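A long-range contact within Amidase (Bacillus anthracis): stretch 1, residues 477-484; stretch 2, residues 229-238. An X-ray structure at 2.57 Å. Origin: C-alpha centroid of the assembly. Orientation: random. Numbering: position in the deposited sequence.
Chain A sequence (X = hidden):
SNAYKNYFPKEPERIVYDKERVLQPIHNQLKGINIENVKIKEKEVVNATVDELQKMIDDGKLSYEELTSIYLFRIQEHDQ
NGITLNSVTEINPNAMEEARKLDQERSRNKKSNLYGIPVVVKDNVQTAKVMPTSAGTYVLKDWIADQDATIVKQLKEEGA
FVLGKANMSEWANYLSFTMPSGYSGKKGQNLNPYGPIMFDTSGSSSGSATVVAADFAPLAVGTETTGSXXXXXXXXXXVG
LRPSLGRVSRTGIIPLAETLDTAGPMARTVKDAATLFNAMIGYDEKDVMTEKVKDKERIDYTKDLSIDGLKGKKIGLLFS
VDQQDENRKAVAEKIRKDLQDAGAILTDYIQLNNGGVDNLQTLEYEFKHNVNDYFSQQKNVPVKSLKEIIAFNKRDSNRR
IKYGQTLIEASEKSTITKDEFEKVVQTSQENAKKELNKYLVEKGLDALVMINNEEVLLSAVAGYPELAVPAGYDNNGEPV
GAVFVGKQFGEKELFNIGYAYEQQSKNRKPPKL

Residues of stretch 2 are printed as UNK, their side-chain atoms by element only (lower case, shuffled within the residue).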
# COMPACT_ATOMS: atom_id res chain seq x y z
N GLY A 477 -6.08 10.28 -19.75
CA GLY A 477 -6.26 10.72 -18.38
C GLY A 477 -5.97 9.63 -17.37
O GLY A 477 -6.11 9.84 -16.16
N GLU A 478 -5.56 8.47 -17.86
CA GLU A 478 -5.21 7.35 -16.99
C GLU A 478 -3.88 7.62 -16.30
O GLU A 478 -2.88 7.90 -16.97
CB GLU A 478 -5.16 6.04 -17.77
CG GLU A 478 -4.90 4.82 -16.91
CD GLU A 478 -5.23 3.52 -17.63
OE1 GLU A 478 -5.72 3.59 -18.78
OE2 GLU A 478 -5.01 2.45 -17.04
N PRO A 479 -3.86 7.54 -14.96
CA PRO A 479 -2.67 7.82 -14.15
C PRO A 479 -1.47 6.94 -14.49
O PRO A 479 -1.60 5.73 -14.67
CB PRO A 479 -3.16 7.53 -12.72
CG PRO A 479 -4.63 7.72 -12.78
CD PRO A 479 -5.04 7.22 -14.14
N VAL A 480 -0.30 7.57 -14.59
CA VAL A 480 0.95 6.86 -14.82
C VAL A 480 1.98 7.30 -13.79
O VAL A 480 2.24 8.49 -13.63
CB VAL A 480 1.50 7.11 -16.24
CG1 VAL A 480 2.92 6.59 -16.35
CG2 VAL A 480 0.60 6.47 -17.28
N GLY A 481 2.55 6.34 -13.08
CA GLY A 481 3.52 6.64 -12.04
C GLY A 481 4.93 6.24 -12.40
O GLY A 481 5.15 5.40 -13.27
N ALA A 482 5.90 6.86 -11.73
CA ALA A 482 7.30 6.51 -11.90
C ALA A 482 7.82 5.84 -10.64
O ALA A 482 7.94 6.47 -9.59
CB ALA A 482 8.12 7.75 -12.23
N VAL A 483 8.12 4.55 -10.74
CA VAL A 483 8.58 3.78 -9.58
C VAL A 483 10.10 3.66 -9.56
O VAL A 483 10.71 3.19 -10.52
CB VAL A 483 7.96 2.37 -9.56
CG1 VAL A 483 8.42 1.61 -8.33
CG2 VAL A 483 6.44 2.46 -9.60
N PHE A 484 10.70 4.09 -8.46
CA PHE A 484 12.15 4.10 -8.32
C PHE A 484 12.67 2.89 -7.56
O PHE A 484 12.13 2.53 -6.51
CB PHE A 484 12.61 5.38 -7.61
CG PHE A 484 12.35 6.64 -8.39
CD1 PHE A 484 11.12 7.27 -8.32
CD2 PHE A 484 13.33 7.19 -9.20
CE1 PHE A 484 10.87 8.43 -9.03
CE2 PHE A 484 13.09 8.34 -9.92
CZ PHE A 484 11.86 8.97 -9.83
N UNK A 229 2.07 -2.85 -4.14
CA UNK A 229 2.04 -1.51 -3.56
C UNK A 229 2.31 -0.44 -4.61
O UNK A 229 1.55 0.52 -4.75
c UNK A 229 3.31 0.11 -2.10
c UNK A 229 2.54 -2.05 -1.15
c UNK A 229 3.48 -1.96 0.03
c UNK A 229 3.05 -1.36 -2.41
N UNK A 230 3.39 -0.61 -5.37
CA UNK A 230 3.82 0.40 -6.33
C UNK A 230 2.92 0.47 -7.57
O UNK A 230 2.84 1.51 -8.22
c UNK A 230 5.28 0.15 -6.79
c UNK A 230 5.41 -1.22 -7.44
c UNK A 230 6.23 0.28 -5.61
N UNK A 231 2.24 -0.62 -7.88
CA UNK A 231 1.36 -0.65 -9.05
C UNK A 231 0.02 0.06 -8.81
O UNK A 231 -0.39 0.87 -9.64
c UNK A 231 1.13 -2.09 -9.51
N UNK A 232 -0.67 -0.23 -7.68
CA UNK A 232 -1.88 0.57 -7.47
C UNK A 232 -1.57 2.02 -7.13
O UNK A 232 -2.41 2.90 -7.36
c UNK A 232 -0.49 -1.24 -6.63
c UNK A 232 -2.57 -0.14 -6.29
c UNK A 232 -1.46 -0.81 -5.57
N UNK A 233 -0.39 2.27 -6.58
CA UNK A 233 0.04 3.63 -6.28
C UNK A 233 0.25 4.42 -7.56
O UNK A 233 -0.07 5.61 -7.63
c UNK A 233 1.32 3.61 -5.45
N UNK A 234 0.78 3.76 -8.58
CA UNK A 234 1.03 4.39 -9.87
C UNK A 234 -0.27 4.52 -10.67
O UNK A 234 -0.43 5.44 -11.46
c UNK A 234 2.06 3.60 -10.66
N UNK A 235 -1.18 3.58 -10.45
CA UNK A 235 -2.43 3.53 -11.20
C UNK A 235 -3.46 4.52 -10.66
O UNK A 235 -4.45 4.84 -11.32
n UNK A 235 -4.63 2.24 -14.52
c UNK A 235 -2.99 2.11 -11.20
o UNK A 235 -2.48 1.92 -13.95
c UNK A 235 -4.11 1.86 -12.19
c UNK A 235 -3.67 2.01 -13.63
N UNK A 236 -3.22 5.01 -9.44
CA UNK A 236 -4.15 5.94 -8.81
C UNK A 236 -3.44 7.23 -8.39
O UNK A 236 -3.93 7.97 -7.54
n UNK A 236 -6.51 2.14 -6.74
o UNK A 236 -6.88 4.21 -5.98
c UNK A 236 -6.38 3.46 -6.81
c UNK A 236 -4.83 5.29 -7.61
c UNK A 236 -5.57 4.00 -7.96
N UNK A 237 -2.27 7.46 -8.98
CA UNK A 237 -1.52 8.70 -8.81
C UNK A 237 -1.22 9.05 -7.35
O UNK A 237 -1.52 10.16 -6.90
o UNK A 237 -1.50 11.04 -9.47
c UNK A 237 -2.27 9.86 -9.47
N UNK A 238 -0.65 8.11 -6.61
CA UNK A 238 -0.22 8.37 -5.24
C UNK A 238 1.16 7.77 -4.99
O UNK A 238 1.68 7.01 -5.81
c UNK A 238 -1.22 7.80 -4.20
c UNK A 238 -2.52 8.58 -4.22
c UNK A 238 -1.47 6.32 -4.45
O HOH W 1 -1.42 3.48 -16.63

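Position 229 carries four carbons, forked at the first, with one arm two carbons long; that pattern is isoleucine, I229, and it stays out of reach of the strand. Position 230 has three carbons, one bearing the other two, and its CA-to-CB bond points toward the strand, where a branch carbon packs against V483. It is a valine, V230, and its CG1 lies 3.7 Å from V483 CG1.

Position 231 has a single carbon pointing away from the strand: A231. At 232 three carbons close a ring onto the backbone N, so this is P232, also out of reach. Lacking an N-H, it can give no backbone hydrogen bond, yet its carbonyl accepts a weak one from the backbone N of position 236. Position 233 is again one carbon, directed sideways and touching nothing on stretch 1: A233.

Position 234 also has one carbon, but here it points toward the strand, one helical turn after V230, at the level of G481. It is an alanine, A234, and the two CA atoms, A234 CA and G481 CA, come within 4.0 Å.

Position 235 shows three carbons, the third carrying one oxygen and one nitrogen. Glutamate would end in two oxygens, so this is glutamine, Q235. Its CA-to-CB bond points away, but the chain bends back (chi1 t, chi2 p), and Q235 NE2 donates a hydrogen bond of 2.6 Å to E478 OE2. Position 236 has the same atoms, hence Q236, but its CA-to-CB bond points away and its amide is satisfied elsewhere in the structure.

Position 237 has one carbon and then one oxygen: S237, whose CB sits 4.1 Å from P479 CB. Position 238, one carbon bearing two, is V238, out of reach.

The rule here is close approach bought with small residues. Strand and helix run at 134° between their directions, with axes 6.6 Å apart at their closest. At the tightest level glycine faces alanine: a CB on G481 would stand 2.6 Å from A234 CB, a clash. On the strand, P479 and V483 point toward the helical stretch while V480 and A482 point away. P479 packs closely on backbone, its CG 3.2 Å from Q235 O; V483 meets V230. Polar groups finish the edge: besides the bond to E478, a water donates to Q235 OE1 (3.3 Å from the water O) and to P479 O (3.0 Å from the same atom). No direct backbone hydrogen bond joins the stretches, so packing and side-chain chemistry carry the contact.

Stretch 2 (229-238) IVAPAAQQSV
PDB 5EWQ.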